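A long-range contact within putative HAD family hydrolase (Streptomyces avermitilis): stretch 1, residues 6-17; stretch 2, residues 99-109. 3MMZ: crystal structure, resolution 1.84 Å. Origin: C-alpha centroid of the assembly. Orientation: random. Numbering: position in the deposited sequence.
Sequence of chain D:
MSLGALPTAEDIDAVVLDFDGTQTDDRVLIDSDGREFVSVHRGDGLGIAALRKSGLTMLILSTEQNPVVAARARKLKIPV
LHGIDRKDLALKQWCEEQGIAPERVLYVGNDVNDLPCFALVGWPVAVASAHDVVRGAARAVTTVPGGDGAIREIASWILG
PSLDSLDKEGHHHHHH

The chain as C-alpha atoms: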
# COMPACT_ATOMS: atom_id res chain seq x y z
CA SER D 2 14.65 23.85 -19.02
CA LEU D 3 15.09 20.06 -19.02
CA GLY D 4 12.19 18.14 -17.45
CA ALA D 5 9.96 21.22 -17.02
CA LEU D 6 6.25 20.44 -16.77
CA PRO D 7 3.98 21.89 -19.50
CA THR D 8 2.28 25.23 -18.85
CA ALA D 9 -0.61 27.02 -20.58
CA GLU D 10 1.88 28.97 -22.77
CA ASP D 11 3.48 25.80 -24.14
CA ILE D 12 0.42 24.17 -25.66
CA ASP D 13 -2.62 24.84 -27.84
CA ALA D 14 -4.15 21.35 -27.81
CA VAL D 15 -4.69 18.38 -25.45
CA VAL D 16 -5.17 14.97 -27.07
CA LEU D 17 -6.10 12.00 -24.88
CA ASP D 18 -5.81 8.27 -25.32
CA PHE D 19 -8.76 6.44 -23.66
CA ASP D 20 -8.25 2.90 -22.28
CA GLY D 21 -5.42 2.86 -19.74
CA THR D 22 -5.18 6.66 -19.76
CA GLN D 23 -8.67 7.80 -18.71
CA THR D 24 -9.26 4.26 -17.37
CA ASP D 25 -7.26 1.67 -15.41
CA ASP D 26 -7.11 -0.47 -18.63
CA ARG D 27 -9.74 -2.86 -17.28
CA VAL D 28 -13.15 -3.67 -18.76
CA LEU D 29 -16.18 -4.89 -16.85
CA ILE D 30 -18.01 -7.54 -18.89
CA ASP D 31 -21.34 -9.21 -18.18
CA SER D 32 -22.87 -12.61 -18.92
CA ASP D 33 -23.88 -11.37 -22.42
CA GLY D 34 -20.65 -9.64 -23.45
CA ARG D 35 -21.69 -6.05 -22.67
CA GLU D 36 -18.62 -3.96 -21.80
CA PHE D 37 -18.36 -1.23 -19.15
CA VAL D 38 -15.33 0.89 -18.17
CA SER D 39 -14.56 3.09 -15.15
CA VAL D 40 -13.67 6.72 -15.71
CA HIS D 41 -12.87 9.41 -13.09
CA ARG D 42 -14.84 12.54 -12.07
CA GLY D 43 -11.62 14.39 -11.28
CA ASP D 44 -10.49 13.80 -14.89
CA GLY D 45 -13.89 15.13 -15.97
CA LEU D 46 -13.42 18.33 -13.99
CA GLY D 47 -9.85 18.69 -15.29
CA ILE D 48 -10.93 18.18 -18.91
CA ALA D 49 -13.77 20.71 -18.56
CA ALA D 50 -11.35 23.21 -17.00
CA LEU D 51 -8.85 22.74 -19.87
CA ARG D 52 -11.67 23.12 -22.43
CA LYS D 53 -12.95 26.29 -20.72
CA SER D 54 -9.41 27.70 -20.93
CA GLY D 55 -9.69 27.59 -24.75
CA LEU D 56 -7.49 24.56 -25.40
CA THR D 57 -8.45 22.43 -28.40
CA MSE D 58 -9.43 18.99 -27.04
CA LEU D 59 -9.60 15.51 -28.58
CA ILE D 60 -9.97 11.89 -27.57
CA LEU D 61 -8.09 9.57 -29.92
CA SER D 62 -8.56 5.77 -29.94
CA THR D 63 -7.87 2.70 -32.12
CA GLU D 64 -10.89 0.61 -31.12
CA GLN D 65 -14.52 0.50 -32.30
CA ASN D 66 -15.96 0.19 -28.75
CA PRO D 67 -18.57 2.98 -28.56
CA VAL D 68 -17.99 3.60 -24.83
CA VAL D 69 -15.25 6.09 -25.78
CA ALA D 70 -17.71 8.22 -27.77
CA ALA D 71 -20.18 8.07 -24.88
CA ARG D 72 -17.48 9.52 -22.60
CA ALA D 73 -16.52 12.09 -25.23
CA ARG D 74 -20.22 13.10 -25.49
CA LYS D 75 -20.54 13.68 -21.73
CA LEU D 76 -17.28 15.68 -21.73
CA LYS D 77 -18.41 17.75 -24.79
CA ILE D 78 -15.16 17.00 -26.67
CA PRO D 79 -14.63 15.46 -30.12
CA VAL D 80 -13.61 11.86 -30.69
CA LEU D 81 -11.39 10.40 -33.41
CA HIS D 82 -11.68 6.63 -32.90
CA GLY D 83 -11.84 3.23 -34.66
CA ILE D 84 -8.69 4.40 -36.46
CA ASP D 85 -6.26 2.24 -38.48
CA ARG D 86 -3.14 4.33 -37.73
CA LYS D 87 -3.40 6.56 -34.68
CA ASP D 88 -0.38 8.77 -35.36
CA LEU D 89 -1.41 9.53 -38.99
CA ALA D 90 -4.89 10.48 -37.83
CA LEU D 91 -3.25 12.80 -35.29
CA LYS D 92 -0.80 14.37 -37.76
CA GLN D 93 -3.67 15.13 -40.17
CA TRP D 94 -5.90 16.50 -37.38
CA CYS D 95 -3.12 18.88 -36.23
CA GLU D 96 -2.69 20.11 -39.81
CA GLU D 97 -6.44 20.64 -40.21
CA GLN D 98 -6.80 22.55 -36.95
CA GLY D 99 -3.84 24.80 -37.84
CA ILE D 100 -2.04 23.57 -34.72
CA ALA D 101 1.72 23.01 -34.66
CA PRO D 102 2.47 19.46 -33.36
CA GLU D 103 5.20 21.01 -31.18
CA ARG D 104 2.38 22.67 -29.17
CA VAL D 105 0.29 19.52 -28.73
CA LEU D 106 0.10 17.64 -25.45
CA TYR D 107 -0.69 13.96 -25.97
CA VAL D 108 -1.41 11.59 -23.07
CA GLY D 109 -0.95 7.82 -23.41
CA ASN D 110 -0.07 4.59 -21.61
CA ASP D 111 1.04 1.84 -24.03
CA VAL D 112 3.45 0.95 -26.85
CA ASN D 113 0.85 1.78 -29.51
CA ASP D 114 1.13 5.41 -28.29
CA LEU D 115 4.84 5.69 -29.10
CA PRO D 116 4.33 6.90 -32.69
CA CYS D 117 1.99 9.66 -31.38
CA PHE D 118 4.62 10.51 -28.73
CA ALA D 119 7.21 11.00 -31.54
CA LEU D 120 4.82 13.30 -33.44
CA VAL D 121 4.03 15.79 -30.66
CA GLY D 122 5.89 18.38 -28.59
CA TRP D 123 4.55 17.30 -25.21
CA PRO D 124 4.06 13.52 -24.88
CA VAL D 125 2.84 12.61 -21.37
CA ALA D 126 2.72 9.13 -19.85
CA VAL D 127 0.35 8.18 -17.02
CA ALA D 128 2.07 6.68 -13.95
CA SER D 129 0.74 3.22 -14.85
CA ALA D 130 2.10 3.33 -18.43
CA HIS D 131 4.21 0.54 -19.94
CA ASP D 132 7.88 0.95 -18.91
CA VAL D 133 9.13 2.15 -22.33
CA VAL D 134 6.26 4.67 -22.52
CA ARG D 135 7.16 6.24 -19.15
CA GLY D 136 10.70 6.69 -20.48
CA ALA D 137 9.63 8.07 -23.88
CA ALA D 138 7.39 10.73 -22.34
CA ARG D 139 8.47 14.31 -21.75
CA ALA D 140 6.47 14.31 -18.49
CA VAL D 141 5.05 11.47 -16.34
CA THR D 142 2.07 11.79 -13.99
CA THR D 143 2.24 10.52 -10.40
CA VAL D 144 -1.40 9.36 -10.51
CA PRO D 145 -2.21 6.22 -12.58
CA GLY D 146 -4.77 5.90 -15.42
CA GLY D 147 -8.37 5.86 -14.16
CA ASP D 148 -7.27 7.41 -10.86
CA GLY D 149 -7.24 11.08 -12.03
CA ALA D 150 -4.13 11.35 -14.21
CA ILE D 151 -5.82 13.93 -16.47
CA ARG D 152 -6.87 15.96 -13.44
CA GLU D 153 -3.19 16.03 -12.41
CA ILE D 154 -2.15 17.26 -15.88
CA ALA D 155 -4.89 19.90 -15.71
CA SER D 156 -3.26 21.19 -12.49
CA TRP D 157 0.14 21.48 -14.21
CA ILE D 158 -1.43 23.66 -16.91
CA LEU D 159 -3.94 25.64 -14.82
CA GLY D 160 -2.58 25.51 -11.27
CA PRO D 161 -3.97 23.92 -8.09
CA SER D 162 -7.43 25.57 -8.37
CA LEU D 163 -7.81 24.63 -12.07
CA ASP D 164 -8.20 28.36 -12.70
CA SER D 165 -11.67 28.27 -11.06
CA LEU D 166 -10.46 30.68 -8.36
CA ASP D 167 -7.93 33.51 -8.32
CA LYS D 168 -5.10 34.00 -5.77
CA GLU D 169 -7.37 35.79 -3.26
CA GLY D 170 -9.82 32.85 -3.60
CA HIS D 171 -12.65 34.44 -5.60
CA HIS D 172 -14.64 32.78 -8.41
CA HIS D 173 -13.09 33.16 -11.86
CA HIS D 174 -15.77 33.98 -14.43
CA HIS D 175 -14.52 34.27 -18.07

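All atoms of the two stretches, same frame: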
# COMPACT_ATOMS: atom_id res chain seq x y z
N LEU D 6 7.62 20.84 -16.50
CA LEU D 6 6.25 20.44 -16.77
C LEU D 6 5.63 21.43 -17.76
O LEU D 6 6.05 22.59 -17.83
CB LEU D 6 5.45 20.39 -15.46
CG LEU D 6 5.95 19.39 -14.40
CD1 LEU D 6 5.07 19.46 -13.16
CD2 LEU D 6 5.99 17.95 -14.97
N PRO D 7 4.64 20.99 -18.56
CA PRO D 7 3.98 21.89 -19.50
C PRO D 7 3.20 22.97 -18.77
O PRO D 7 2.70 22.73 -17.66
CB PRO D 7 3.01 20.97 -20.25
CG PRO D 7 2.72 19.87 -19.27
CD PRO D 7 4.02 19.65 -18.55
N THR D 8 3.12 24.16 -19.36
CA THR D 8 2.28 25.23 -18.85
C THR D 8 1.33 25.65 -19.96
O THR D 8 1.50 25.25 -21.11
CB THR D 8 3.09 26.48 -18.43
OG1 THR D 8 3.59 27.14 -19.60
CG2 THR D 8 4.26 26.11 -17.52
N ALA D 9 0.35 26.49 -19.61
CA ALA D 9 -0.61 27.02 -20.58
C ALA D 9 0.02 27.68 -21.82
O ALA D 9 -0.57 27.64 -22.90
CB ALA D 9 -1.59 27.98 -19.90
N GLU D 10 1.20 28.27 -21.66
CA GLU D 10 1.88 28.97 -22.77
C GLU D 10 2.51 28.02 -23.78
O GLU D 10 2.75 28.40 -24.93
CB GLU D 10 2.95 29.94 -22.25
CG GLU D 10 2.41 31.24 -21.69
CD GLU D 10 1.62 31.04 -20.40
OE1 GLU D 10 2.09 30.29 -19.51
OE2 GLU D 10 0.52 31.64 -20.28
N ASP D 11 2.77 26.80 -23.34
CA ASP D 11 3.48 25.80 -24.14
C ASP D 11 2.60 25.10 -25.16
O ASP D 11 3.10 24.60 -26.17
CB ASP D 11 4.09 24.73 -23.21
CG ASP D 11 5.22 25.27 -22.36
OD1 ASP D 11 6.04 26.06 -22.86
OD2 ASP D 11 5.29 24.89 -21.17
N ILE D 12 1.30 25.03 -24.88
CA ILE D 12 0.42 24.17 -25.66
C ILE D 12 -0.84 24.86 -26.16
O ILE D 12 -1.36 25.77 -25.52
CB ILE D 12 0.01 22.90 -24.85
CG1 ILE D 12 -0.72 23.28 -23.56
CG2 ILE D 12 1.25 22.01 -24.55
CD1 ILE D 12 -1.49 22.13 -22.91
N ASP D 13 -1.35 24.38 -27.29
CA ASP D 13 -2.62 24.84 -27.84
C ASP D 13 -3.68 23.75 -27.88
O ASP D 13 -4.87 24.03 -28.05
CB ASP D 13 -2.43 25.42 -29.24
CG ASP D 13 -1.44 26.56 -29.27
OD1 ASP D 13 -1.46 27.40 -28.34
OD2 ASP D 13 -0.63 26.61 -30.21
N ALA D 14 -3.26 22.49 -27.70
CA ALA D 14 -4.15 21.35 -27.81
C ALA D 14 -3.84 20.26 -26.78
O ALA D 14 -2.67 20.08 -26.42
CB ALA D 14 -4.07 20.75 -29.20
N VAL D 15 -4.86 19.54 -26.33
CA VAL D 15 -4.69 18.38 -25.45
C VAL D 15 -5.41 17.18 -26.07
O VAL D 15 -6.65 17.18 -26.20
CB VAL D 15 -5.22 18.64 -24.01
CG1 VAL D 15 -5.19 17.36 -23.17
CG2 VAL D 15 -4.41 19.73 -23.31
N VAL D 16 -4.63 16.17 -26.45
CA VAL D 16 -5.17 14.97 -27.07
C VAL D 16 -5.01 13.80 -26.12
O VAL D 16 -3.91 13.56 -25.60
CB VAL D 16 -4.51 14.68 -28.43
CG1 VAL D 16 -5.16 13.46 -29.09
CG2 VAL D 16 -4.63 15.90 -29.36
N LEU D 17 -6.10 13.08 -25.87
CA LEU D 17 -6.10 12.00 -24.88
C LEU D 17 -6.37 10.63 -25.48
O LEU D 17 -7.34 10.44 -26.21
CB LEU D 17 -7.15 12.29 -23.78
CG LEU D 17 -7.11 13.66 -23.10
CD1 LEU D 17 -8.37 13.86 -22.25
CD2 LEU D 17 -5.87 13.83 -22.23
N GLY D 99 -4.85 23.74 -37.79
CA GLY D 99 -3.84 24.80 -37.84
C GLY D 99 -3.01 24.84 -36.58
O GLY D 99 -2.56 25.91 -36.16
N ILE D 100 -2.80 23.68 -35.97
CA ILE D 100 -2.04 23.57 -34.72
C ILE D 100 -0.71 22.88 -34.97
O ILE D 100 -0.66 21.77 -35.51
CB ILE D 100 -2.83 22.83 -33.62
CG1 ILE D 100 -4.17 23.54 -33.35
CG2 ILE D 100 -2.00 22.71 -32.33
CD1 ILE D 100 -5.14 22.74 -32.50
N ALA D 101 0.37 23.54 -34.55
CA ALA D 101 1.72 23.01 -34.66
C ALA D 101 1.89 21.84 -33.68
O ALA D 101 1.64 22.00 -32.48
CB ALA D 101 2.73 24.11 -34.37
N PRO D 102 2.31 20.66 -34.19
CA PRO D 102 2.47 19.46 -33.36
C PRO D 102 3.38 19.69 -32.15
O PRO D 102 3.22 19.03 -31.12
CB PRO D 102 3.12 18.44 -34.32
CG PRO D 102 2.80 18.93 -35.68
CD PRO D 102 2.77 20.43 -35.58
N GLU D 103 4.30 20.64 -32.28
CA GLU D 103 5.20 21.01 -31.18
C GLU D 103 4.45 21.63 -29.98
O GLU D 103 5.00 21.70 -28.88
CB GLU D 103 6.32 21.94 -31.67
CG GLU D 103 5.89 23.12 -32.52
CD GLU D 103 6.01 22.87 -34.03
OE1 GLU D 103 5.71 21.75 -34.51
OE2 GLU D 103 6.40 23.82 -34.74
N ARG D 104 3.20 22.04 -30.21
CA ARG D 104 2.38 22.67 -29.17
C ARG D 104 1.18 21.79 -28.82
O ARG D 104 0.16 22.27 -28.33
CB ARG D 104 1.98 24.10 -29.57
CG ARG D 104 3.18 25.05 -29.73
CD ARG D 104 2.77 26.48 -30.12
NE ARG D 104 1.73 27.00 -29.23
CZ ARG D 104 1.95 27.59 -28.06
NH1 ARG D 104 3.18 27.76 -27.61
NH2 ARG D 104 0.92 28.00 -27.34
N VAL D 105 1.31 20.49 -29.08
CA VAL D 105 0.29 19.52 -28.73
C VAL D 105 0.77 18.69 -27.54
O VAL D 105 1.91 18.20 -27.50
CB VAL D 105 -0.09 18.62 -29.93
CG1 VAL D 105 -1.09 17.53 -29.51
CG2 VAL D 105 -0.69 19.47 -31.06
N LEU D 106 -0.12 18.55 -26.57
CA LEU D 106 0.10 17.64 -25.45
C LEU D 106 -0.70 16.37 -25.71
O LEU D 106 -1.92 16.42 -25.87
CB LEU D 106 -0.32 18.31 -24.14
CG LEU D 106 0.09 17.63 -22.82
CD1 LEU D 106 0.07 18.65 -21.69
CD2 LEU D 106 -0.87 16.49 -22.52
N TYR D 107 -0.02 15.23 -25.77
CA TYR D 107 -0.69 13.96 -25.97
C TYR D 107 -0.45 13.05 -24.78
O TYR D 107 0.69 12.87 -24.38
CB TYR D 107 -0.19 13.26 -27.25
CG TYR D 107 -0.82 11.89 -27.45
CD1 TYR D 107 -2.05 11.75 -28.10
CD2 TYR D 107 -0.19 10.73 -26.99
CE1 TYR D 107 -2.64 10.50 -28.30
CE2 TYR D 107 -0.77 9.46 -27.18
CZ TYR D 107 -1.99 9.36 -27.84
OH TYR D 107 -2.58 8.13 -28.04
N VAL D 108 -1.52 12.48 -24.23
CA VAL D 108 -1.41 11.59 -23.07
C VAL D 108 -1.68 10.15 -23.46
O VAL D 108 -2.72 9.86 -24.06
CB VAL D 108 -2.43 11.96 -21.96
CG1 VAL D 108 -2.04 11.32 -20.62
CG2 VAL D 108 -2.51 13.45 -21.80
N GLY D 109 -0.77 9.24 -23.10
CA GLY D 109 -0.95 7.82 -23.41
C GLY D 109 -0.36 6.90 -22.36
O GLY D 109 0.16 7.37 -21.34
O HOH W 1 5.61 24.05 -26.47

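The strongest polar link is the salt bridge between Asp-13 and Arg-104, made side by side: Arg-104 NE donates to Asp-13 OD2 (2.6 Å) and Arg-104 NH2 to Asp-13 OD1 (2.7 Å), both nearly straight, so the carboxylate meets one edge of the guanidinium with two parallel hydrogen bonds. Asp-13 (chi1 m) points its CB toward stretch 2, whereas the CB of Arg-104 lies sideways and the rest of its chain (m, t, p, then 85°) brings the guanidinium over to stretch 1. There it also reaches a backbone carbonyl near its plane: Arg-104 NH1 donates to Glu-10 O (2.8 Å), and Arg-104 NH2 adds a weak bond to the same Glu-10 O (3.1 Å). All three guanidinium nitrogens are thus used, while Asp-11 O and Ile-12 N lie over one face. The main chain of Arg-104 joins in, its O accepting from Asp-13 N (2.8 Å) and, weakly, from Ala-14 N (3.5 Å). Close by, a water donates to Asp-11 O (2.6 Å) and weakly to Glu-103 O (3.4 Å), linking the two stretches.

From here the two stretches run on as neighboring parallel strands, 14-17 and 105-109, their directions 17° apart. Leu-106 lies between two bonds, its N donating to Ala-14 O (3.0 Å) and its O accepting from Val-16 N (2.8 Å); Val-108 N to Val-16 O (3.0 Å) continues the ladder. CA-H...O contacts supplement it, from Val-15 CA to Leu-106 O (3.4 Å) and from Tyr-107 CA to Val-16 O (3.3 Å).

Side chains alternate between the two faces of the sheet. On one, Ala-14 CB, a single methyl, packs against Ile-100 CD1 (4.0 Å) and Val-105 CG2 (4.1 Å), Val-16 CG2 packs on Val-105 CG1 (3.9 Å), and Val-16 CG1 lies against Tyr-107 CD1 (3.7 Å). The Tyr-107 hydroxyl is hydrogen-bonded elsewhere in the structure, so this buried residue offers carbon to Val-16 without leaving its polar end unpaired. On the other face are Val-15, Leu-17, Leu-106 and Val-108. Leu-17 CD2 closes on Val-108 CG2 (3.4 Å), and Leu-106 CD1 touches both Pro-7 CG (3.8 Å) and Ile-12 CD1 (4.0 Å), carrying the apolar contact beyond the strand into the preceding loop. The branched valines suit the extended backbone. Ala-14 to Leu-17 and Val-105 to Val-108 are all buried, which suits their side chains, apolar except for the Tyr-107 hydroxyl; Asp-13 and Arg-104, partly exposed, keep their charges at the sheet's end. Together the stretches bury 762 Å², most on Arg-104 and Leu-106.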